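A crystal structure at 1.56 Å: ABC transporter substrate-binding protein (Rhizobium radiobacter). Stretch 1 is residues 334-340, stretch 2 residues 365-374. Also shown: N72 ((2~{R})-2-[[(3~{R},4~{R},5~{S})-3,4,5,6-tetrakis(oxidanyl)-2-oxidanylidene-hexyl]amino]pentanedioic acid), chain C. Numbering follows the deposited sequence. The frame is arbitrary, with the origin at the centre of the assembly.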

# COMPACT_ATOMS: atom_id res chain seq x y z
N MET A 334 9.58 -1.02 20.93
CA MET A 334 9.28 -1.02 19.51
C MET A 334 9.15 0.42 19.06
O MET A 334 8.56 1.24 19.76
CB MET A 334 7.91 -1.64 19.28
CG MET A 334 7.94 -3.10 19.11
SD MET A 334 6.21 -3.60 19.06
CE MET A 334 5.73 -3.01 17.46
N VAL A 335 9.66 0.73 17.87
CA VAL A 335 9.48 2.04 17.27
C VAL A 335 8.10 1.93 16.61
O VAL A 335 7.86 1.03 15.80
CB VAL A 335 10.60 2.36 16.25
CG1 VAL A 335 10.45 3.79 15.75
CG2 VAL A 335 11.99 2.15 16.86
N ALA A 336 7.18 2.81 17.00
CA ALA A 336 5.79 2.72 16.58
C ALA A 336 5.32 3.95 15.82
O ALA A 336 5.55 5.07 16.27
CB ALA A 336 4.90 2.48 17.79
N SER A 337 4.63 3.75 14.70
CA SER A 337 4.11 4.88 13.95
C SER A 337 3.03 5.68 14.72
O SER A 337 2.20 5.08 15.42
CB SER A 337 3.49 4.40 12.64
OG SER A 337 2.81 5.47 12.01
N GLN A 338 3.02 7.01 14.51
CA GLN A 338 2.02 7.93 15.04
C GLN A 338 0.81 8.08 14.09
O GLN A 338 -0.09 8.89 14.37
CB GLN A 338 2.61 9.28 15.43
CG GLN A 338 3.39 9.19 16.73
CD GLN A 338 3.98 10.52 17.12
OE1 GLN A 338 4.72 11.13 16.35
NE2 GLN A 338 3.66 10.99 18.32
N LEU A 339 0.76 7.29 12.99
CA LEU A 339 -0.46 7.25 12.16
C LEU A 339 -1.54 6.76 13.15
O LEU A 339 -1.31 5.76 13.82
CB LEU A 339 -0.30 6.24 11.01
CG LEU A 339 -1.52 6.06 10.09
CD1 LEU A 339 -1.79 7.32 9.28
CD2 LEU A 339 -1.30 4.88 9.15
N PRO A 340 -2.66 7.48 13.35
CA PRO A 340 -3.55 7.12 14.48
C PRO A 340 -4.06 5.69 14.52
O PRO A 340 -4.18 5.13 15.63
CB PRO A 340 -4.69 8.13 14.40
CG PRO A 340 -4.07 9.32 13.71
CD PRO A 340 -3.09 8.75 12.71
N VAL A 365 6.85 7.62 16.69
CA VAL A 365 7.57 8.37 15.67
C VAL A 365 6.58 8.77 14.56
O VAL A 365 5.73 7.93 14.17
CB VAL A 365 8.78 7.54 15.12
CG1 VAL A 365 9.44 8.23 13.94
CG2 VAL A 365 9.83 7.28 16.20
N GLU A 366 6.69 10.01 14.02
CA GLU A 366 5.86 10.46 12.91
C GLU A 366 5.93 9.39 11.80
O GLU A 366 7.01 8.83 11.54
CB GLU A 366 6.32 11.83 12.38
CG GLU A 366 5.47 12.36 11.24
CD GLU A 366 5.91 11.90 9.87
OE1 GLU A 366 7.14 11.76 9.66
OE2 GLU A 366 5.04 11.67 9.00
N HIS A 367 4.78 9.12 11.18
CA HIS A 367 4.63 8.00 10.23
C HIS A 367 5.72 7.91 9.15
O HIS A 367 6.31 6.83 8.96
CB HIS A 367 3.23 8.06 9.60
CG HIS A 367 2.85 6.86 8.77
ND1 HIS A 367 2.81 5.59 9.33
CD2 HIS A 367 2.44 6.78 7.48
CE1 HIS A 367 2.38 4.78 8.36
NE2 HIS A 367 2.19 5.45 7.22
N ALA A 368 5.97 9.00 8.39
CA ALA A 368 6.97 8.92 7.32
C ALA A 368 8.38 8.68 7.86
O ALA A 368 9.15 7.89 7.27
CB ALA A 368 6.93 10.17 6.47
N ALA A 369 8.72 9.31 9.01
CA ALA A 369 10.02 9.11 9.66
C ALA A 369 10.14 7.66 10.14
O ALA A 369 11.23 7.08 10.09
CB ALA A 369 10.17 10.06 10.85
N TRP A 370 9.02 7.10 10.67
CA TRP A 370 8.98 5.72 11.15
C TRP A 370 9.27 4.77 9.96
O TRP A 370 10.08 3.85 10.11
CB TRP A 370 7.61 5.44 11.76
CG TRP A 370 7.33 4.00 12.04
CD1 TRP A 370 7.76 3.26 13.11
CD2 TRP A 370 6.53 3.13 11.24
NE1 TRP A 370 7.25 1.98 13.04
CE2 TRP A 370 6.47 1.88 11.90
CE3 TRP A 370 5.81 3.30 10.04
CZ2 TRP A 370 5.75 0.78 11.39
CZ3 TRP A 370 5.05 2.24 9.56
CH2 TRP A 370 5.05 0.99 10.21
N HIS A 371 8.66 5.03 8.79
CA HIS A 371 8.92 4.22 7.58
C HIS A 371 10.41 4.20 7.25
O HIS A 371 10.92 3.19 6.82
CB HIS A 371 8.15 4.80 6.36
CG HIS A 371 6.81 4.18 6.18
ND1 HIS A 371 6.67 2.96 5.54
CD2 HIS A 371 5.59 4.61 6.58
CE1 HIS A 371 5.36 2.69 5.55
NE2 HIS A 371 4.68 3.65 6.17
N GLN A 372 11.10 5.33 7.44
CA GLN A 372 12.55 5.39 7.18
C GLN A 372 13.31 4.59 8.25
O GLN A 372 14.23 3.86 7.92
CB GLN A 372 13.00 6.86 7.19
CG GLN A 372 14.43 7.06 6.73
CD GLN A 372 14.80 8.52 6.76
OE1 GLN A 372 15.32 9.01 7.76
NE2 GLN A 372 14.55 9.24 5.67
N MET A 373 12.92 4.75 9.53
CA MET A 373 13.60 4.06 10.64
C MET A 373 13.50 2.56 10.55
O MET A 373 14.51 1.88 10.70
CB MET A 373 13.05 4.52 12.00
CG MET A 373 13.45 5.93 12.33
SD MET A 373 12.90 6.33 14.01
CE MET A 373 14.01 5.39 14.97
N ILE A 374 12.32 2.03 10.26
CA ILE A 374 12.19 0.56 10.20
C ILE A 374 13.00 -0.04 9.06
O ILE A 374 13.45 -1.18 9.16
CB ILE A 374 10.71 0.14 10.17
CG1 ILE A 374 10.00 0.70 8.91
CG2 ILE A 374 10.01 0.61 11.47
CD1 ILE A 374 8.51 0.31 8.84
OAB N72 C . -5.28 0.22 12.15
CAF N72 C . -4.31 -0.22 11.17
CAG N72 C . -3.63 0.89 10.31
OAC N72 C . -4.29 2.11 10.35
CAH N72 C . -3.17 0.33 8.96
OAM N72 C . -3.62 -0.88 8.48
CAI N72 C . -3.13 0.90 7.55
OAD N72 C . -4.19 1.81 7.36
CAJ N72 C . -1.74 1.33 7.15
OAE N72 C . -0.76 0.78 7.71
CAK N72 C . -1.55 2.46 6.09
N N72 C . -1.01 1.94 4.86
CA N72 C . 0.27 2.30 4.39
C N72 C . 1.21 3.01 5.33
O N72 C . 2.13 2.59 6.14
CB N72 C . 0.87 1.14 3.59
CG N72 C . 2.39 1.04 3.43
CD N72 C . 2.82 0.34 2.14
OE1 N72 C . 2.11 0.38 1.08
OE2 N72 C . 3.91 -0.28 2.13
OXT N72 C . 0.96 4.20 5.10

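Residues 334-337 form the end of a β-strand, and the second stretch comes alongside it just before turning into the helix that begins at His367. At this junction Ser337 and Val365 make a parallel β-bridge. Val365 N donates to Ala336 O at 2.9 Å, and Gln338 N donates to Val365 O, also at 2.9 Å, so the two backbone bonds straddle Ser337. Between them Ser337 CA lies 3.5 Å from Val365 O, in a CA-H...O contact. The helix then runs back across the strand, the two axes making an angle of 144° and approaching to 7.8 Å.

Glu366 sits at the turn from bridge to helix as the N-cap. Its CA-to-CB bond points away from the strand, and its carboxylate serves its own helix: OE1 accepts from Ala369 N at 3.0 Å and OE2 from Ala368 N at 2.9 Å. A carboxylate suits this place because the first turn of a helix has amide groups without backbone acceptors.

Trp370 ties the helix to the strand. Its NE1 donates to Val335 O at 3.0 Å, near the plane of the indole, while Ser337 packs over a ring face, its CB 3.8 Å from the centroid of the six-membered ring. A large aromatic side chain with one polar N-H can thus satisfy a strand carbonyl and still offer a broad surface for packing.

Val335 points toward the second stretch and is the centre of the apolar contact. Its CG1 lies 3.6 Å from Val365 CG2, 3.8 Å from Trp370 CD1 and 3.9 Å from Met373 SD. The compact branched side chain, with chi1 in the t well, fits among these three partners. The stretches bury 475 Å² between them, both sides summed.

Ser337 also has a polar role. Its OG is hydrogen-bonded to His367 ND1 at 2.7 Å and accepts from Leu339 N at 2.9 Å, so one small hydroxyl joins the end of the strand to the start of the helix and braces the loop after it. Leu339 CB lies over a face of the His367 imidazole, 4.0 Å from its centroid.

Histidine suits this place because its two nitrogens can serve different partners: while ND1 meets the serine, His367 NE2 donates to N72 OXT at 2.8 Å. One turn later, His371 NE2 donates to N72 O, also at 2.8 Å, so the helix that packs on the strand also holds the ligand's carboxylate.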